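Local coordinates for capsid polyprotein (Turkey astrovirus 2, PDB 3TS3), which probably self-assembles as a full-length precursor into an icosahedral T=3 immature capsid, the present piece being the projection domain that forms the spike, at residues Gln12-Phe17 / Val98-Lys103; Tyr19-Glu24 / Leu94-Met99; Leu70-Ser75 / Asn150-Ala155; Leu167-Thr172 / Leu182-Phe187. All blocks are in the same frame, centred on the assembly; numbering follows the deposited sequence.

Contact 1: Gln12-Phe17 / Val98-Lys103; sequences QYTPYF and VMQTMK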
loop_
_atom_site.group_PDB
_atom_site.type_symbol
_atom_site.label_atom_id
_atom_site.label_comp_id
_atom_site.label_asym_id
_atom_site.label_seq_id
_atom_site.Cartn_x
_atom_site.Cartn_y
_atom_site.Cartn_z
ATOM N N GLN C 12 6.403 -16.680 12.415
ATOM C CA GLN C 12 7.399 -16.153 13.321
ATOM C C GLN C 12 6.697 -15.495 14.497
ATOM O O GLN C 12 5.652 -14.903 14.332
ATOM C CB GLN C 12 8.250 -15.100 12.609
ATOM C CG GLN C 12 9.304 -14.492 13.492
ATOM C CD GLN C 12 9.780 -13.141 13.006
ATOM O OE1 GLN C 12 10.298 -13.011 11.910
ATOM N NE2 GLN C 12 9.626 -12.135 13.845
ATOM N N TYR C 13 7.285 -15.596 15.679
ATOM C CA TYR C 13 6.741 -14.902 16.835
ATOM C C TYR C 13 6.909 -13.401 16.631
ATOM O O TYR C 13 7.980 -12.934 16.270
ATOM C CB TYR C 13 7.484 -15.339 18.118
ATOM C CG TYR C 13 7.280 -14.472 19.358
ATOM C CD1 TYR C 13 6.126 -14.567 20.121
ATOM C CD2 TYR C 13 8.267 -13.590 19.781
ATOM C CE1 TYR C 13 5.955 -13.786 21.258
ATOM C CE2 TYR C 13 8.097 -12.806 20.913
ATOM C CZ TYR C 13 6.940 -12.911 21.643
ATOM O OH TYR C 13 6.775 -12.134 22.767
ATOM N N THR C 14 5.841 -12.653 16.868
ATOM C CA THR C 14 5.921 -11.201 16.923
ATOM C C THR C 14 5.353 -10.852 18.294
ATOM O O THR C 14 4.366 -11.426 18.699
ATOM C CB THR C 14 5.161 -10.505 15.790
ATOM O OG1 THR C 14 3.792 -10.913 15.796
ATOM C CG2 THR C 14 5.778 -10.853 14.445
ATOM N N PRO C 15 6.010 -9.953 19.017
ATOM C CA PRO C 15 5.656 -9.665 20.417
ATOM C C PRO C 15 4.292 -9.027 20.708
ATOM O O PRO C 15 3.681 -9.343 21.719
ATOM C CB PRO C 15 6.803 -8.778 20.894
ATOM C CG PRO C 15 7.308 -8.122 19.681
ATOM C CD PRO C 15 7.094 -9.079 18.540
ATOM N N TYR C 16 3.855 -8.121 19.846
ATOM C CA TYR C 16 2.605 -7.395 20.047
ATOM C C TYR C 16 1.965 -7.100 18.705
ATOM O O TYR C 16 2.585 -7.281 17.677
ATOM C CB TYR C 16 2.842 -6.088 20.822
ATOM C CG TYR C 16 3.490 -6.308 22.166
ATOM C CD1 TYR C 16 4.840 -6.095 22.338
ATOM C CD2 TYR C 16 2.755 -6.767 23.248
ATOM C CE1 TYR C 16 5.441 -6.305 23.545
ATOM C CE2 TYR C 16 3.354 -6.977 24.465
ATOM C CZ TYR C 16 4.698 -6.750 24.603
ATOM O OH TYR C 16 5.331 -6.963 25.803
ATOM N N PHE C 17 0.728 -6.618 18.729
ATOM C CA PHE C 17 0.025 -6.320 17.492
ATOM C C PHE C 17 0.856 -5.273 16.741
ATOM O O PHE C 17 1.134 -5.436 15.557
ATOM C CB PHE C 17 -1.366 -5.764 17.847
ATOM C CG PHE C 17 -2.334 -5.695 16.688
ATOM C CD1 PHE C 17 -2.115 -4.844 15.634
ATOM C CD2 PHE C 17 -3.485 -6.452 16.696
ATOM C CE1 PHE C 17 -3.011 -4.771 14.599
ATOM C CE2 PHE C 17 -4.386 -6.383 15.663
ATOM C CZ PHE C 17 -4.150 -5.544 14.611
ATOM N N VAL C 98 7.147 -3.383 7.434
ATOM C CA VAL C 98 6.230 -4.504 7.570
ATOM C C VAL C 98 6.567 -5.268 8.844
ATOM O O VAL C 98 7.656 -5.777 8.997
ATOM C CB VAL C 98 6.335 -5.453 6.365
ATOM C CG1 VAL C 98 5.611 -6.770 6.642
ATOM C CG2 VAL C 98 5.805 -4.772 5.096
ATOM N N MET C 99 5.621 -5.297 9.771
ATOM C CA MET C 99 5.953 -5.866 11.046
ATOM C C MET C 99 4.958 -6.950 11.401
ATOM O O MET C 99 5.235 -7.681 12.338
ATOM C CB MET C 99 6.114 -4.804 12.161
ATOM C CG MET C 99 4.953 -3.819 12.324
ATOM S SD MET C 99 3.678 -4.469 13.426
ATOM C CE MET C 99 2.220 -3.585 12.878
ATOM N N GLN C 100 3.966 -7.175 10.547
ATOM C CA GLN C 100 3.146 -8.383 10.598
ATOM C C GLN C 100 2.763 -8.819 9.209
ATOM O O GLN C 100 2.618 -8.013 8.318
ATOM C CB GLN C 100 1.824 -8.197 11.364
ATOM C CG GLN C 100 1.920 -7.577 12.729
ATOM C CD GLN C 100 2.290 -8.558 13.822
ATOM O OE1 GLN C 100 2.467 -9.749 13.589
ATOM N NE2 GLN C 100 2.398 -8.047 15.030
ATOM N N THR C 101 2.582 -10.123 9.054
ATOM C CA THR C 101 1.888 -10.678 7.917
ATOM C C THR C 101 0.535 -11.063 8.490
ATOM O O THR C 101 0.335 -11.014 9.687
ATOM C CB THR C 101 2.548 -11.919 7.345
ATOM O OG1 THR C 101 2.635 -12.918 8.356
ATOM C CG2 THR C 101 3.936 -11.601 6.834
ATOM N N MET C 102 -0.400 -11.443 7.641
ATOM C CA MET C 102 -1.688 -11.885 8.148
ATOM C C MET C 102 -1.483 -13.141 8.994
ATOM O O MET C 102 -2.166 -13.352 9.975
ATOM C CB MET C 102 -2.701 -12.110 7.025
ATOM C CG MET C 102 -3.191 -10.817 6.339
ATOM S SD MET C 102 -3.889 -9.554 7.456
ATOM C CE MET C 102 -2.452 -8.483 7.656
ATOM N N LYS C 103 -0.535 -13.980 8.603
ATOM C CA LYS C 103 -0.268 -15.176 9.392
ATOM C C LYS C 103 0.243 -14.874 10.801
ATOM O O LYS C 103 -0.268 -15.400 11.770
ATOM C CB LYS C 103 0.756 -16.052 8.667
ATOM C CG LYS C 103 1.163 -17.286 9.445
ATOM C CD LYS C 103 2.332 -18.000 8.807
ATOM C CE LYS C 103 1.946 -18.637 7.501
ATOM N NZ LYS C 103 3.056 -19.524 7.057
#
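The classic beta bulge of strand 98-101, where M99 and Q100 both face L88 of strand 87-90, carries the side chain that holds loop 12-17: the carboxamide of Q100, used at both its oxygen and its nitrogen. T14 OG1 donates to Q100 OE1 at 2.8 Å. This hydroxyl lies in the plane of the amide carbonyl, on a lone pair, with a C=O...O angle of 109°. The amide nitrogen serves the backbone further along the loop, Q100 NE2 donating to F17 O at 2.9 Å. The N-H...O angle there is 155°, and NE2 stands well above the F17 carbonyl plane. A bend at chi2 (-82°) takes CD of Q100 out of the extended chain. One flat group grips two loop residues three positions apart, and their bonds help to fix its rotation. The other branch of T14, CG2, rests 3.8 Å from M99 O. Around this pair, T104 OG1 also bonds Q100 OE1, and H108 NE2 bonds T14 OG1. Q107 holds the loop backbone at T14 N and Q12 O, while Q12 OE1 takes the amides of Y3 and L4 of the second subunit. T101 follows as the N-cap, its side chain capping a backbone nitrogen. The whole is a bulged strand running into the capped start of a short, weakly bonded helix, tied by a side-chain amide to an irregular loop.

Contact 2: Tyr19-Glu24 / Leu94-Met99; sequences YNFQGE and LGVGVM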
loop_
_atom_site.group_PDB
_atom_site.type_symbol
_atom_site.label_atom_id
_atom_site.label_comp_id
_atom_site.label_asym_id
_atom_site.label_seq_id
_atom_site.Cartn_x
_atom_site.Cartn_y
_atom_site.Cartn_z
ATOM N N TYR C 19 4.574 -3.192 17.352
ATOM C CA TYR C 19 5.759 -3.133 18.195
ATOM C C TYR C 19 6.875 -2.316 17.551
ATOM O O TYR C 19 6.875 -2.073 16.358
ATOM C CB TYR C 19 6.240 -4.551 18.539
ATOM C CG TYR C 19 6.553 -5.375 17.317
ATOM C CD1 TYR C 19 5.550 -6.027 16.618
ATOM C CD2 TYR C 19 7.846 -5.477 16.849
ATOM C CE1 TYR C 19 5.837 -6.753 15.489
ATOM C CE2 TYR C 19 8.140 -6.201 15.718
ATOM C CZ TYR C 19 7.126 -6.838 15.043
ATOM O OH TYR C 19 7.403 -7.566 13.918
ATOM N N ASN C 20 7.810 -1.869 18.373
ATOM C CA ASN C 20 8.965 -1.118 17.894
ATOM C C ASN C 20 10.239 -1.965 17.778
ATOM O O ASN C 20 10.227 -3.147 18.078
ATOM C CB ASN C 20 9.171 0.184 18.680
ATOM C CG ASN C 20 9.628 -0.039 20.106
ATOM O OD1 ASN C 20 10.139 -1.090 20.450
ATOM N ND2 ASN C 20 9.466 0.984 20.933
ATOM N N PHE C 21 11.328 -1.344 17.339
ATOM C CA PHE C 21 12.591 -2.051 17.131
ATOM C C PHE C 21 13.172 -2.609 18.424
ATOM O O PHE C 21 13.994 -3.504 18.390
ATOM C CB PHE C 21 13.620 -1.194 16.387
ATOM C CG PHE C 21 13.466 -1.203 14.883
ATOM C CD1 PHE C 21 13.386 -0.019 14.184
ATOM C CD2 PHE C 21 13.401 -2.386 14.182
ATOM C CE1 PHE C 21 13.245 -0.012 12.817
ATOM C CE2 PHE C 21 13.267 -2.386 12.807
ATOM C CZ PHE C 21 13.189 -1.194 12.128
ATOM N N GLN C 22 12.734 -2.074 19.553
ATOM C CA GLN C 22 13.185 -2.560 20.849
ATOM C C GLN C 22 12.289 -3.696 21.341
ATOM O O GLN C 22 12.504 -4.220 22.413
ATOM C CB GLN C 22 13.233 -1.434 21.884
ATOM C CG GLN C 22 14.466 -0.564 21.777
ATOM C CD GLN C 22 14.520 0.202 20.479
ATOM O OE1 GLN C 22 13.671 1.050 20.213
ATOM N NE2 GLN C 22 15.533 -0.083 19.667
ATOM N N GLY C 23 11.284 -4.051 20.550
ATOM C CA GLY C 23 10.351 -5.100 20.906
ATOM C C GLY C 23 9.252 -4.652 21.846
ATOM O O GLY C 23 8.476 -5.468 22.312
ATOM N N GLU C 24 9.201 -3.357 22.134
ATOM C CA GLU C 24 8.181 -2.782 23.008
ATOM C C GLU C 24 6.812 -2.651 22.345
ATOM O O GLU C 24 6.716 -2.421 21.157
ATOM C CB GLU C 24 8.639 -1.417 23.524
ATOM C CG GLU C 24 9.881 -1.499 24.380
ATOM C CD GLU C 24 10.688 -0.222 24.370
ATOM O OE1 GLU C 24 10.307 0.719 23.665
ATOM O OE2 GLU C 24 11.713 -0.172 25.067
ATOM N N LEU C 94 8.050 4.806 13.838
ATOM C CA LEU C 94 8.742 3.595 14.265
ATOM C C LEU C 94 9.857 3.125 13.337
ATOM O O LEU C 94 10.855 2.580 13.783
ATOM C CB LEU C 94 7.743 2.465 14.491
ATOM C CG LEU C 94 6.605 2.741 15.477
ATOM C CD1 LEU C 94 5.701 1.529 15.559
ATOM C CD2 LEU C 94 7.183 3.076 16.851
ATOM N N GLY C 95 9.635 3.266 12.037
ATOM C CA GLY C 95 10.610 2.838 11.055
ATOM C C GLY C 95 10.627 1.334 10.822
ATOM O O GLY C 95 11.463 0.831 10.092
ATOM N N VAL C 96 9.706 0.625 11.461
ATOM C CA VAL C 96 9.641 -0.835 11.391
ATOM C C VAL C 96 9.186 -1.429 10.064
ATOM O O VAL C 96 9.444 -2.589 9.797
ATOM C CB VAL C 96 8.834 -1.472 12.556
ATOM C CG1 VAL C 96 9.533 -1.212 13.886
ATOM C CG2 VAL C 96 7.410 -0.960 12.575
ATOM N N GLY C 97 8.482 -0.647 9.257
ATOM C CA GLY C 97 7.958 -1.158 8.005
ATOM C C GLY C 97 7.003 -2.318 8.214
ATOM O O GLY C 97 6.170 -2.264 9.102
ATOM N N VAL C 98 7.147 -3.383 7.434
ATOM C CA VAL C 98 6.230 -4.504 7.570
ATOM C C VAL C 98 6.567 -5.268 8.844
ATOM O O VAL C 98 7.656 -5.777 8.997
ATOM C CB VAL C 98 6.335 -5.453 6.365
ATOM C CG1 VAL C 98 5.611 -6.770 6.642
ATOM C CG2 VAL C 98 5.805 -4.772 5.096
ATOM N N MET C 99 5.621 -5.297 9.771
ATOM C CA MET C 99 5.953 -5.866 11.046
ATOM C C MET C 99 4.958 -6.950 11.401
ATOM O O MET C 99 5.235 -7.681 12.338
ATOM C CB MET C 99 6.114 -4.804 12.161
ATOM C CG MET C 99 4.953 -3.819 12.324
ATOM S SD MET C 99 3.678 -4.469 13.426
ATOM C CE MET C 99 2.220 -3.585 12.878
HETATM O O HOH W 1 11.152 1.445 16.392
#
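The F21 ring takes V96 CG1 over the centre of one face, a CH-pi contact with the methyl 3.8 Å from the ring centroid and 0° off its normal. Obliquely to the same ring come the carbonyls of L94 and G95, G95 O lying 3.4 Å from F21 CZ. The Y19 ring is met at its edge, near its plane, by M99 O. There the phenol donates, Y19 OH to M99 O at 2.7 Å, arriving in the carbonyl plane on a lone pair. In the conformer given, one of two deposited for M99, its sulfur makes an oblique Met-aromatic contact with the Y19 ring, SD 4.5 Å from the centroid. Y19 N and Y19 O are buried with no partner in the model; V96 CG1 sits 3.7 Å from Y19 O. One water bridges the two segments, accepting from F21 N and donating to L94 O. P5 of the second subunit packs on Y19 and V96, and Q84 NE2 of that subunit bonds G95 O. N20 shapes the turn that carries F21: its OD1 accepts from Q22 N and E24 N, which come from opposite faces of the amide plane. Its ND2 donates to E24 OE1 at 2.9 Å, nearly straight at 178°. G23 N to N20 O, 2.8 Å, closes a type I beta turn, and the Q22 bond makes its start an Asx turn.

Contact 3: Leu70-Ser75 / Asn150-Ala155; sequences LLDAAS and NGRRAA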
loop_
_atom_site.group_PDB
_atom_site.type_symbol
_atom_site.label_atom_id
_atom_site.label_comp_id
_atom_site.label_asym_id
_atom_site.label_seq_id
_atom_site.Cartn_x
_atom_site.Cartn_y
_atom_site.Cartn_z
ATOM N N LEU C 70 -20.458 4.436 12.689
ATOM C CA LEU C 70 -21.151 4.734 11.444
ATOM C C LEU C 70 -20.258 4.695 10.211
ATOM O O LEU C 70 -19.085 4.991 10.289
ATOM C CB LEU C 70 -21.842 6.095 11.530
ATOM C CG LEU C 70 -22.894 6.284 12.618
ATOM C CD1 LEU C 70 -23.226 7.754 12.742
ATOM C CD2 LEU C 70 -24.141 5.485 12.296
ATOM N N LEU C 71 -20.847 4.360 9.072
ATOM C CA LEU C 71 -20.152 4.349 7.789
ATOM C C LEU C 71 -20.857 5.314 6.849
ATOM O O LEU C 71 -21.966 5.733 7.116
ATOM C CB LEU C 71 -20.160 2.959 7.158
ATOM C CG LEU C 71 -19.504 1.794 7.888
ATOM C CD1 LEU C 71 -19.600 0.562 7.006
ATOM C CD2 LEU C 71 -18.065 2.080 8.245
ATOM N N ASP C 72 -20.199 5.675 5.759
ATOM C CA ASP C 72 -20.808 6.548 4.764
ATOM C C ASP C 72 -21.909 5.822 3.999
ATOM O O ASP C 72 -21.779 4.649 3.694
ATOM C CB ASP C 72 -19.757 7.052 3.773
ATOM C CG ASP C 72 -18.735 7.960 4.417
ATOM O OD1 ASP C 72 -19.109 9.043 4.894
ATOM O OD2 ASP C 72 -17.552 7.597 4.440
ATOM N N ALA C 73 -22.980 6.534 3.675
ATOM C CA ALA C 73 -24.036 5.958 2.854
ATOM C C ALA C 73 -23.432 5.603 1.506
ATOM O O ALA C 73 -22.611 6.343 0.989
ATOM C CB ALA C 73 -25.162 6.970 2.662
ATOM N N ALA C 74 -23.823 4.457 0.955
ATOM C CA ALA C 74 -23.285 3.994 -0.319
ATOM C C ALA C 74 -24.181 2.961 -0.996
ATOM O O ALA C 74 -25.038 2.379 -0.359
ATOM C CB ALA C 74 -21.893 3.419 -0.121
ATOM N N SER C 75 -23.972 2.752 -2.290
ATOM C CA SER C 75 -24.697 1.731 -3.045
ATOM C C SER C 75 -23.839 0.523 -3.437
ATOM O O SER C 75 -24.359 -0.474 -3.901
ATOM C CB SER C 75 -25.327 2.336 -4.304
ATOM O OG SER C 75 -26.376 3.235 -3.991
ATOM N N ASN C 150 -8.635 8.650 2.148
ATOM C CA ASN C 150 -9.587 9.744 1.969
ATOM C C ASN C 150 -10.463 9.944 3.192
ATOM O O ASN C 150 -11.341 10.791 3.187
ATOM C CB ASN C 150 -10.490 9.499 0.762
ATOM C CG ASN C 150 -9.745 9.538 -0.541
ATOM O OD1 ASN C 150 -8.811 10.303 -0.711
ATOM N ND2 ASN C 150 -10.167 8.703 -1.474
ATOM N N GLY C 151 -10.221 9.168 4.242
ATOM C CA GLY C 151 -11.069 9.235 5.419
ATOM C C GLY C 151 -12.418 8.543 5.284
ATOM O O GLY C 151 -13.365 8.891 5.963
ATOM N N ARG C 152 -12.493 7.546 4.412
ATOM C CA ARG C 152 -13.724 6.788 4.242
ATOM C C ARG C 152 -13.644 5.589 5.169
ATOM O O ARG C 152 -12.827 4.699 4.976
ATOM C CB ARG C 152 -13.858 6.317 2.800
ATOM C CG ARG C 152 -15.227 5.767 2.460
ATOM C CD ARG C 152 -15.282 5.272 1.035
ATOM N NE ARG C 152 -16.646 4.968 0.615
ATOM C CZ ARG C 152 -17.486 5.848 0.088
ATOM N NH1 ARG C 152 -17.125 7.110 -0.093
ATOM N NH2 ARG C 152 -18.701 5.457 -0.252
ATOM N N ARG C 153 -14.506 5.593 6.177
ATOM C CA ARG C 153 -14.511 4.580 7.216
ATOM C C ARG C 153 -14.832 3.203 6.656
ATOM O O ARG C 153 -15.646 3.054 5.752
ATOM C CB ARG C 153 -15.518 4.943 8.312
ATOM C CG ARG C 153 -15.374 4.166 9.625
ATOM C CD ARG C 153 -14.653 5.018 10.624
ATOM N NE ARG C 153 -14.504 4.461 11.968
ATOM C CZ ARG C 153 -15.086 4.964 13.048
ATOM N NH1 ARG C 153 -15.901 6.005 12.944
ATOM N NH2 ARG C 153 -14.850 4.431 14.233
ATOM N N ALA C 154 -14.171 2.205 7.236
ATOM C CA ALA C 154 -14.247 0.814 6.805
ATOM C C ALA C 154 -13.987 -0.117 7.983
ATOM O O ALA C 154 -13.679 0.327 9.068
ATOM C CB ALA C 154 -13.244 0.548 5.699
ATOM N N ALA C 155 -14.129 -1.415 7.757
ATOM C CA ALA C 155 -13.890 -2.375 8.812
ATOM C C ALA C 155 -13.029 -3.529 8.344
ATOM O O ALA C 155 -13.186 -4.003 7.238
ATOM C CB ALA C 155 -15.207 -2.905 9.346
HETATM O O HOH W 2 -17.661 7.206 11.031
HETATM O O HOH W 3 -17.538 4.829 5.041
HETATM O O HOH W 4 -15.970 8.073 6.628
HETATM O O HOH W 5 -21.014 6.776 -1.295
#
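L71 and R153 mark the nearest approach of the two backbones, L71 CA to R153 CA 5.7 Å, yet no direct hydrogen bond joins the loop 70-75 to the start of strand 153-159. The side chains of that pair cross at about a right angle. L71 reaches over with one methyl, CD2, which touches R153 CG at 3.7 Å and R153 O at 3.6 Å. R153 itself bends at chi2 (100°), which takes CD out of the extended zigzag. Its NH1 meets L70 O through a water, while NE bonds S145 OG and the group makes a cation-pi contact with W190. D72 approaches R152 differently. D72 CB lies over one face of the R152 guanidinium, and the acid points at the aliphatic part, D72 OD2 to R152 CG 3.6 Å. The charges stay 4.6 Å apart, D72 OD2 to R152 NH1, with the oxygen well out of the guanidinium plane, so any attraction is one of field alone. What OD2 does receive is two waters. One also takes D72 N and gives to R153 O; the other takes R153 N and gives to G151 O. A further water, in the plane of the R152 guanidinium at its edge, accepts from NH2 and donates to A73 O. The A74 methyl also meets that edge, 3.8 Å from R152 NH2, whose direct protein partner is S170 OG. The contact thus joins, largely through water, the loop leading from strand 67-70 to strand 76-81 with strand 153-159, alongside strand 164-171, where L71 packs on F168 and A74 on S170.

Contact 4: Leu167-Thr172 / Leu182-Phe187; sequences LFFSTT and LKMLYF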
loop_
_atom_site.group_PDB
_atom_site.type_symbol
_atom_site.label_atom_id
_atom_site.label_comp_id
_atom_site.label_asym_id
_atom_site.label_seq_id
_atom_site.Cartn_x
_atom_site.Cartn_y
_atom_site.Cartn_z
ATOM N N LEU C 167 -11.775 -7.500 4.487
ATOM C CA LEU C 167 -11.788 -6.050 4.457
ATOM C C LEU C 167 -13.116 -5.611 3.849
ATOM O O LEU C 167 -13.427 -5.957 2.729
ATOM C CB LEU C 167 -10.617 -5.541 3.619
ATOM C CG LEU C 167 -10.516 -4.027 3.441
ATOM C CD1 LEU C 167 -10.280 -3.315 4.758
ATOM C CD2 LEU C 167 -9.437 -3.693 2.436
ATOM N N PHE C 168 -13.900 -4.865 4.618
ATOM C CA PHE C 168 -15.242 -4.481 4.207
ATOM C C PHE C 168 -15.341 -2.971 4.054
ATOM O O PHE C 168 -15.075 -2.238 4.983
ATOM C CB PHE C 168 -16.241 -4.987 5.256
ATOM C CG PHE C 168 -17.648 -4.505 5.049
ATOM C CD1 PHE C 168 -18.391 -4.966 3.994
ATOM C CD2 PHE C 168 -18.232 -3.613 5.928
ATOM C CE1 PHE C 168 -19.675 -4.547 3.803
ATOM C CE2 PHE C 168 -19.522 -3.184 5.731
ATOM C CZ PHE C 168 -20.238 -3.648 4.671
ATOM N N PHE C 169 -15.702 -2.530 2.856
ATOM C CA PHE C 169 -15.773 -1.112 2.565
ATOM C C PHE C 169 -16.703 -0.834 1.395
ATOM O O PHE C 169 -17.012 -1.721 0.622
ATOM C CB PHE C 169 -14.365 -0.589 2.253
ATOM C CG PHE C 169 -13.740 -1.221 1.049
ATOM C CD1 PHE C 169 -13.735 -0.564 -0.160
ATOM C CD2 PHE C 169 -13.178 -2.474 1.121
ATOM C CE1 PHE C 169 -13.179 -1.132 -1.255
ATOM C CE2 PHE C 169 -12.617 -3.047 0.020
ATOM C CZ PHE C 169 -12.606 -2.373 -1.166
ATOM N N SER C 170 -17.145 0.409 1.264
ATOM C CA SER C 170 -17.971 0.786 0.131
ATOM C C SER C 170 -17.154 1.565 -0.896
ATOM O O SER C 170 -16.092 2.077 -0.590
ATOM C CB SER C 170 -19.172 1.624 0.572
ATOM O OG SER C 170 -18.763 2.905 1.008
ATOM N N THR C 171 -17.671 1.627 -2.114
ATOM C CA THR C 171 -17.101 2.444 -3.169
ATOM C C THR C 171 -18.211 3.330 -3.724
ATOM O O THR C 171 -19.382 3.004 -3.605
ATOM C CB THR C 171 -16.475 1.616 -4.321
ATOM O OG1 THR C 171 -17.405 0.637 -4.786
ATOM C CG2 THR C 171 -15.213 0.920 -3.858
ATOM N N THR C 172 -17.826 4.471 -4.279
ATOM C CA THR C 172 -18.770 5.414 -4.870
ATOM C C THR C 172 -19.440 4.874 -6.130
ATOM O O THR C 172 -20.535 5.286 -6.476
ATOM C CB THR C 172 -18.115 6.753 -5.166
ATOM O OG1 THR C 172 -17.002 6.545 -6.035
ATOM C CG2 THR C 172 -17.649 7.402 -3.888
ATOM N N LEU C 182 -11.549 -1.107 -9.707
ATOM C CA LEU C 182 -11.144 -0.638 -8.399
ATOM C C LEU C 182 -9.636 -0.473 -8.260
ATOM O O LEU C 182 -8.876 -1.394 -8.505
ATOM C CB LEU C 182 -11.691 -1.584 -7.324
ATOM C CG LEU C 182 -11.489 -1.211 -5.858
ATOM C CD1 LEU C 182 -11.981 0.188 -5.591
ATOM C CD2 LEU C 182 -12.173 -2.210 -4.955
ATOM N N LYS C 183 -9.220 0.725 -7.876
ATOM C CA LYS C 183 -7.816 0.968 -7.609
ATOM C C LYS C 183 -7.719 1.103 -6.087
ATOM O O LYS C 183 -8.167 2.079 -5.515
ATOM C CB LYS C 183 -7.329 2.228 -8.334
ATOM C CG LYS C 183 -7.813 2.417 -9.794
ATOM C CD LYS C 183 -7.501 1.256 -10.733
ATOM C CE LYS C 183 -7.912 1.593 -12.179
ATOM N NZ LYS C 183 -8.107 0.390 -13.038
ATOM N N MET C 184 -7.154 0.095 -5.437
ATOM C CA MET C 184 -7.099 0.055 -3.981
ATOM C C MET C 184 -6.265 1.143 -3.333
ATOM O O MET C 184 -5.260 1.566 -3.867
ATOM C CB MET C 184 -6.563 -1.289 -3.493
ATOM C CG MET C 184 -7.480 -2.440 -3.716
ATOM S SD MET C 184 -8.983 -2.333 -2.723
ATOM C CE MET C 184 -8.327 -2.168 -1.093
ATOM N N LEU C 185 -6.694 1.531 -2.143
ATOM C CA LEU C 185 -6.019 2.524 -1.326
ATOM C C LEU C 185 -5.507 1.842 -0.070
ATOM O O LEU C 185 -5.946 0.766 0.275
ATOM C CB LEU C 185 -6.997 3.621 -0.906
ATOM C CG LEU C 185 -7.697 4.397 -2.019
ATOM C CD1 LEU C 185 -8.663 5.405 -1.418
ATOM C CD2 LEU C 185 -6.697 5.080 -2.907
ATOM N N TYR C 186 -4.554 2.481 0.593
ATOM C CA TYR C 186 -4.062 2.003 1.870
ATOM C C TYR C 186 -5.168 2.204 2.895
ATOM O O TYR C 186 -5.937 3.141 2.795
ATOM C CB TYR C 186 -2.852 2.816 2.339
ATOM C CG TYR C 186 -1.524 2.520 1.673
ATOM C CD1 TYR C 186 -0.801 1.383 1.978
ATOM C CD2 TYR C 186 -0.979 3.412 0.777
ATOM C CE1 TYR C 186 0.423 1.144 1.381
ATOM C CE2 TYR C 186 0.226 3.180 0.179
ATOM C CZ TYR C 186 0.930 2.056 0.488
ATOM O OH TYR C 186 2.141 1.856 -0.121
ATOM N N PHE C 187 -5.212 1.338 3.890
ATOM C CA PHE C 187 -6.145 1.469 4.992
ATOM C C PHE C 187 -5.337 1.584 6.266
ATOM O O PHE C 187 -4.359 0.884 6.435
ATOM C CB PHE C 187 -7.110 0.281 5.060
ATOM C CG PHE C 187 -8.230 0.363 4.067
ATOM C CD1 PHE C 187 -8.038 0.002 2.757
ATOM C CD2 PHE C 187 -9.470 0.824 4.450
ATOM C CE1 PHE C 187 -9.064 0.087 1.856
ATOM C CE2 PHE C 187 -10.488 0.915 3.547
ATOM C CZ PHE C 187 -10.294 0.542 2.257
#
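L167, F169 and T171 point from strand 164-171, in the large antiparallel sheet of the spike domain, at the chain that leads into strand 187-189, and the meeting is wholly apolar. F169 is central. With CG between the backbone N and the carbonyl carbon (chi1 62°), its ring receives F187 CZ over one face, toward the rim and 4.1 Å from F169 CG. The planes of the two rings stand 55° apart, neither stacked nor edge-to-face. At the in-plane edge comes L182 CD2, 3.8 Å from F169 CZ, the two side chains meeting tip to tip. M184 SD approaches the same ring obliquely, 5.0 Å from its centroid, a Met-aromatic contact. The F187 ring in turn has L167 over a face: L167 CD2 is 4.2 Å from the centroid and 27° off the normal, a CH-pi contact. The same methyl touches the far end of M184, L167 CD2 to M184 CE 4.0 Å.

Further out, backbone bonds set both sides, L167 to L80 and F169 to N78 of strand 76-81, and F187 to L36 of strand 34-37. Beyond the segment 182-187 lies the second subunit, where T205 OG1 bonds both L182 O and M184 N, and V206 packs on M184. At the far end of the strand T171 gives its hydroxyl to E173 O, and its methyl meets L182, T171 CG2 3.7 Å from L182 CD1.

Contacts 1 and 2 form one region of the spike domain, their centres 10 Å apart. They share V98 and M99 and touch directly, T14 and Q100 packing on Y19. Contacts 3 and 4 form another, 9 Å apart, joined through neighbouring strands 153-159 and 164-171. The two regions are separate: contact 1 lies about 23 Å from contact 4 and 27 Å from contact 3, centre to centre, though all reach the same large antiparallel sheet. Along the chain, contact 3 alternates with contacts 1 and 2 and, like them, closes before contact 4 opens. Contacts 1, 2 and 4 also meet the second subunit, so the loops packed there also contribute to the interface between the two subunits; no other chain touches contact 3.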